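Local structure of dipeptide Epimerase (Enterococcus faecalis V583, 3JVA) at residues V6-S11 and D30-E35; T297-T302 and A328-G333. The protein is a magnesium-binding enzyme of the mandelate racemase/muconate lactonizing enzyme family, built from an N-terminal alpha+beta domain and a TIM-barrel-like C-terminal domain. One frame throughout, in Å; residues are numbered along the deposited sequence.

Contact 1 (V6-S11 and D30-E35); sequences VHVRAS and DSAIVE
Ser11 O is gripped from several directions: Ser31 N donates to it at 2.8 Å, Asp30 CA approaches Ser11 O at 3.1 Å through its C-H, and a water adds a weak bond. The same water bridges Ser11 OG and Ser31 OG, so the two small hydroxyls share one polar site beside the backbone pair; Ser31 OG is also bonded to Glu47. Ser11 N returns a bond to Ser31 O at 2.7 Å, with a rather bent N-H...O angle of 137°, whereas the pairs Arg9 with Ile33 and His7 with Glu35 are straighter. These three hydrogen-bonded antiparallel pairs alternate with the non-hydrogen-bonded pairs Val8-Val34 and Ala10-Ala32, where CA-H groups lean on carbonyl oxygens.

Ile33 dominates the face it shares with Arg9 and Ser11. Its CD1 rests over one face of the Arg9 guanidinium, toward the rim, 3.5 Å from Arg9 NH2, and also touches Ser11 CB at 3.6 Å. Arg9 CG stands between its backbone N and carbonyl carbon (chi1 73°), against Ile33 CB, and the chain then runs extended to NE, side by side with Ile33. Glu35 OE2 lies 4.6 Å from Arg9 NE, too far for a contact, though the opposite charges probably attract. On the other face the residues are small or branched: Val8 CG2 meets Val34 CG2 at 3.8 Å. Val34 CG1, anti to its backbone N (chi1 -179°), packs on Val6 CG1. Beta-branched valines suit strands, and here Val8 and Ala32 present a low apolar surface to helix 59-73, which Val34 also touches, while Val6 and Val34 meet helix 96-114. A helix-backed antiparallel sheet of this kind is characteristic of the N-terminal domain of the enolase superfamily.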
loop_
_atom_site.group_PDB
_atom_site.type_symbol
_atom_site.label_atom_id
_atom_site.label_comp_id
_atom_site.label_asym_id
_atom_site.label_seq_id
_atom_site.Cartn_x
_atom_site.Cartn_y
_atom_site.Cartn_z
ATOM N N VAL B 6 47.461 12.077 -17.775
ATOM C CA VAL B 6 46.965 10.847 -17.177
ATOM C C VAL B 6 47.619 9.691 -17.925
ATOM O O VAL B 6 47.429 9.539 -19.128
ATOM C CB VAL B 6 45.428 10.741 -17.318
ATOM C CG1 VAL B 6 44.945 9.400 -16.776
ATOM C CG2 VAL B 6 44.755 11.894 -16.573
ATOM N N HIS B 7 48.393 8.884 -17.211
ATOM C CA HIS B 7 49.086 7.746 -17.808
ATOM C C HIS B 7 48.445 6.446 -17.343
ATOM O O HIS B 7 48.094 6.317 -16.173
ATOM C CB HIS B 7 50.559 7.756 -17.382
ATOM C CG HIS B 7 51.229 9.084 -17.559
ATOM N ND1 HIS B 7 51.608 9.875 -16.496
ATOM C CD2 HIS B 7 51.572 9.768 -18.676
ATOM C CE1 HIS B 7 52.156 10.989 -16.951
ATOM N NE2 HIS B 7 52.146 10.949 -18.271
ATOM N N VAL B 8 48.279 5.488 -18.253
ATOM C CA VAL B 8 47.698 4.204 -17.873
ATOM C C VAL B 8 48.523 3.044 -18.410
ATOM O O VAL B 8 49.078 3.118 -19.507
ATOM C CB VAL B 8 46.232 4.047 -18.367
ATOM C CG1 VAL B 8 46.186 3.951 -19.880
ATOM C CG2 VAL B 8 45.604 2.802 -17.730
ATOM N N ARG B 9 48.612 1.978 -17.619
ATOM C CA ARG B 9 49.360 0.799 -18.016
ATOM C C ARG B 9 48.591 -0.445 -17.597
ATOM O O ARG B 9 47.688 -0.380 -16.766
ATOM C CB ARG B 9 50.745 0.789 -17.350
ATOM C CG ARG B 9 50.760 0.467 -15.844
ATOM C CD ARG B 9 52.200 0.445 -15.329
ATOM N NE ARG B 9 52.380 0.065 -13.923
ATOM C CZ ARG B 9 52.402 -1.189 -13.469
ATOM N NH1 ARG B 9 52.239 -2.211 -14.300
ATOM N NH2 ARG B 9 52.651 -1.426 -12.185
ATOM N N ALA B 10 48.929 -1.573 -18.202
ATOM C CA ALA B 10 48.293 -2.820 -17.832
ATOM C C ALA B 10 49.187 -3.355 -16.727
ATOM O O ALA B 10 50.367 -3.003 -16.655
ATOM C CB ALA B 10 48.266 -3.782 -19.018
ATOM N N SER B 11 48.624 -4.177 -15.851
ATOM C CA SER B 11 49.388 -4.764 -14.760
ATOM C C SER B 11 48.975 -6.217 -14.716
ATOM O O SER B 11 47.786 -6.515 -14.726
ATOM C CB SER B 11 49.040 -4.088 -13.429
ATOM O OG SER B 11 49.696 -4.707 -12.327
ATOM N N ASP B 30 45.027 -9.345 -13.651
ATOM C CA ASP B 30 45.352 -8.395 -14.703
ATOM C C ASP B 30 44.457 -7.167 -14.592
ATOM O O ASP B 30 43.252 -7.238 -14.840
ATOM C CB ASP B 30 45.202 -9.070 -16.070
ATOM C CG ASP B 30 46.055 -10.332 -16.192
ATOM O OD1 ASP B 30 47.023 -10.474 -15.413
ATOM O OD2 ASP B 30 45.768 -11.179 -17.064
ATOM N N SER B 31 45.055 -6.041 -14.215
ATOM C CA SER B 31 44.307 -4.805 -14.035
ATOM C C SER B 31 44.938 -3.608 -14.727
ATOM O O SER B 31 46.012 -3.699 -15.324
ATOM C CB SER B 31 44.187 -4.490 -12.546
ATOM O OG SER B 31 45.479 -4.378 -11.963
ATOM N N ALA B 32 44.253 -2.478 -14.625
ATOM C CA ALA B 32 44.736 -1.239 -15.206
ATOM C C ALA B 32 45.254 -0.385 -14.060
ATOM O O ALA B 32 44.597 -0.270 -13.027
ATOM C CB ALA B 32 43.593 -0.523 -15.931
ATOM N N ILE B 33 46.447 0.177 -14.222
ATOM C CA ILE B 33 47.005 1.047 -13.200
ATOM C C ILE B 33 47.192 2.422 -13.821
ATOM O O ILE B 33 47.783 2.555 -14.892
ATOM C CB ILE B 33 48.359 0.517 -12.652
ATOM C CG1 ILE B 33 48.108 -0.733 -11.805
ATOM C CG2 ILE B 33 49.042 1.591 -11.812
ATOM C CD1 ILE B 33 49.352 -1.324 -11.158
ATOM N N VAL B 34 46.665 3.439 -13.146
ATOM C CA VAL B 34 46.744 4.805 -13.637
ATOM C C VAL B 34 47.622 5.671 -12.756
ATOM O O VAL B 34 47.709 5.475 -11.541
ATOM C CB VAL B 34 45.340 5.458 -13.704
ATOM C CG1 VAL B 34 45.446 6.884 -14.248
ATOM C CG2 VAL B 34 44.426 4.635 -14.592
ATOM N N GLU B 35 48.292 6.622 -13.391
ATOM C CA GLU B 35 49.134 7.562 -12.683
ATOM C C GLU B 35 48.719 8.928 -13.199
ATOM O O GLU B 35 48.872 9.221 -14.387
ATOM C CB GLU B 35 50.613 7.303 -12.989
ATOM C CG GLU B 35 51.112 5.958 -12.487
ATOM C CD GLU B 35 52.574 5.719 -12.814
ATOM O OE1 GLU B 35 53.401 6.600 -12.492
ATOM O OE2 GLU B 35 52.895 4.653 -13.387
HETATM O O HOH W 1 47.519 -6.271 -11.578
#

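Contact 2 (T297-T302 and A328-G333); sequences TTIGIT and APVTGG
Thr302 and Gly333 bring the two backbones nearest, 5.6 Å between their CA atoms, where the first turn of helix 298-310 passes a largely irregular segment with a short, weakly bonded strand at about 331-332. Gly332 and Gly333 both have positive phi, 84° and 72°, and glycine adopts such angles readily. At Gly333 there is a second reason: its CA lies 3.5 Å from Thr302 OG1, and the hydroxyl occupies the space a beta carbon would need, which suits glycine here.

The Thr302 hydroxyl is fixed. OG1 donates to Thr298 O at 2.7 Å from above the carbonyl plane, while Thr302 N reaches the same oxygen from the opposite face as the normal helical bond, so one carbonyl holds two donors. The hydroxyl is also bonded to Val334 N, just beyond the loop, which ties the loop's end to the helix.

Thr298 does much of the touching with its methyl. CG2, anti to the backbone N, fits against Val330 CG2 at 3.6 Å and Gly332 O at 3.5 Å, the two side chains of Thr298 and Val330 sliding past each other in opposite directions. Its OG1 meets the Pro329 ring at CD, 3.5 Å away. Thr297 OG1 lies 3.6 Å from Pro329 CG while its hydrogen bond goes to Glu47. CG of the rigid ring thus faces both threonine hydroxyls, while CD faces that of Thr298. Ile299 CD1 meets Val330 CG1 at 4.1 Å, their side chains crossing at about a right angle, and Ile352 touches both residues. Between the two segments themselves the contact is van der Waals packing of compact groups. Helix 298-310 joins the parallel strands 287-290 and 314-317, a beta-alpha-beta unit of the TIM barrel, and segment 328-333 packs on the start of that helix.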
loop_
_atom_site.group_PDB
_atom_site.type_symbol
_atom_site.label_atom_id
_atom_site.label_comp_id
_atom_site.label_asym_id
_atom_site.label_seq_id
_atom_site.Cartn_x
_atom_site.Cartn_y
_atom_site.Cartn_z
ATOM N N THR B 297 44.680 -5.256 -7.055
ATOM C CA THR B 297 45.881 -5.465 -6.275
ATOM C C THR B 297 46.151 -4.391 -5.229
ATOM O O THR B 297 45.227 -3.826 -4.651
ATOM C CB THR B 297 47.089 -5.607 -7.233
ATOM O OG1 THR B 297 47.217 -4.422 -8.033
ATOM C CG2 THR B 297 46.869 -6.791 -8.177
ATOM N N THR B 298 47.428 -4.117 -4.994
ATOM C CA THR B 298 47.840 -3.158 -3.980
ATOM C C THR B 298 47.118 -1.814 -3.946
ATOM O O THR B 298 46.645 -1.387 -2.892
ATOM C CB THR B 298 49.354 -2.907 -4.074
ATOM O OG1 THR B 298 50.038 -4.167 -4.057
ATOM C CG2 THR B 298 49.824 -2.060 -2.904
ATOM N N ILE B 299 47.032 -1.137 -5.085
ATOM C CA ILE B 299 46.375 0.167 -5.107
ATOM C C ILE B 299 44.895 0.091 -4.719
ATOM O O ILE B 299 44.430 0.837 -3.854
ATOM C CB ILE B 299 46.506 0.817 -6.487
ATOM C CG1 ILE B 299 47.989 1.018 -6.818
ATOM C CG2 ILE B 299 45.767 2.153 -6.500
ATOM C CD1 ILE B 299 48.256 1.435 -8.255
ATOM N N GLY B 300 44.157 -0.809 -5.356
ATOM C CA GLY B 300 42.747 -0.946 -5.037
ATOM C C GLY B 300 42.519 -1.300 -3.577
ATOM O O GLY B 300 41.631 -0.748 -2.921
ATOM N N ILE B 301 43.327 -2.219 -3.060
ATOM C CA ILE B 301 43.190 -2.642 -1.677
ATOM C C ILE B 301 43.498 -1.506 -0.714
ATOM O O ILE B 301 42.793 -1.312 0.276
ATOM C CB ILE B 301 44.129 -3.831 -1.357
ATOM C CG1 ILE B 301 43.623 -5.098 -2.057
ATOM C CG2 ILE B 301 44.225 -4.026 0.147
ATOM C CD1 ILE B 301 42.247 -5.573 -1.566
ATOM N N THR B 302 44.553 -0.754 -1.005
ATOM C CA THR B 302 44.948 0.343 -0.134
ATOM C C THR B 302 43.881 1.429 -0.075
ATOM O O THR B 302 43.554 1.931 1.005
ATOM C CB THR B 302 46.301 0.925 -0.592
ATOM O OG1 THR B 302 47.277 -0.127 -0.586
ATOM C CG2 THR B 302 46.764 2.034 0.352
ATOM N N ALA B 328 54.579 -7.726 -5.706
ATOM C CA ALA B 328 53.897 -6.438 -5.611
ATOM C C ALA B 328 54.079 -5.591 -6.864
ATOM O O ALA B 328 55.199 -5.395 -7.336
ATOM C CB ALA B 328 54.402 -5.676 -4.401
ATOM N N PRO B 329 52.972 -5.068 -7.416
ATOM C CA PRO B 329 53.045 -4.239 -8.624
ATOM C C PRO B 329 53.567 -2.829 -8.347
ATOM O O PRO B 329 53.991 -2.124 -9.267
ATOM C CB PRO B 329 51.602 -4.243 -9.131
ATOM C CG PRO B 329 50.804 -4.292 -7.841
ATOM C CD PRO B 329 51.573 -5.308 -7.012
ATOM N N VAL B 330 53.542 -2.431 -7.079
ATOM C CA VAL B 330 53.995 -1.107 -6.667
ATOM C C VAL B 330 54.705 -1.171 -5.318
ATOM O O VAL B 330 54.790 -2.230 -4.700
ATOM C CB VAL B 330 52.811 -0.129 -6.523
ATOM C CG1 VAL B 330 52.043 -0.040 -7.833
ATOM C CG2 VAL B 330 51.903 -0.586 -5.387
ATOM N N THR B 331 55.202 -0.025 -4.867
ATOM C CA THR B 331 55.893 0.072 -3.584
ATOM C C THR B 331 54.954 0.749 -2.587
ATOM O O THR B 331 54.215 1.660 -2.951
ATOM C CB THR B 331 57.183 0.926 -3.703
ATOM O OG1 THR B 331 58.083 0.311 -4.634
ATOM C CG2 THR B 331 57.872 1.058 -2.351
ATOM N N GLY B 332 54.975 0.299 -1.336
ATOM C CA GLY B 332 54.130 0.902 -0.321
ATOM C C GLY B 332 52.706 0.381 -0.278
ATOM O O GLY B 332 52.370 -0.592 -0.951
ATOM N N GLY B 333 51.869 1.037 0.521
ATOM C CA GLY B 333 50.485 0.619 0.652
ATOM C C GLY B 333 50.384 -0.675 1.439
ATOM O O GLY B 333 51.335 -1.080 2.110
#

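Overall arrangement
Contact 1 belongs to the N-terminal domain and contact 2 to the barrel domain, and their centres lie 12 Å apart, so together they mark part of the interface between the two domains. Ile33 CG2 packs on Ile299 CD1 at 3.6 Å, and Pro329 is reached from the sheet: Ser11 OG comes within 3.8 Å of Pro329 CB and Arg9 NH2 within 3.3 Å of Pro329 O. Glu47 stitches them further, bonding Ser31 OG, Thr297 OG1 and Gly300 N; its carboxylate at the helix start would probably be stabilised by the helix dipole. The magnesium ligands Asp189, Glu215 and Asp240 belong to neither contact.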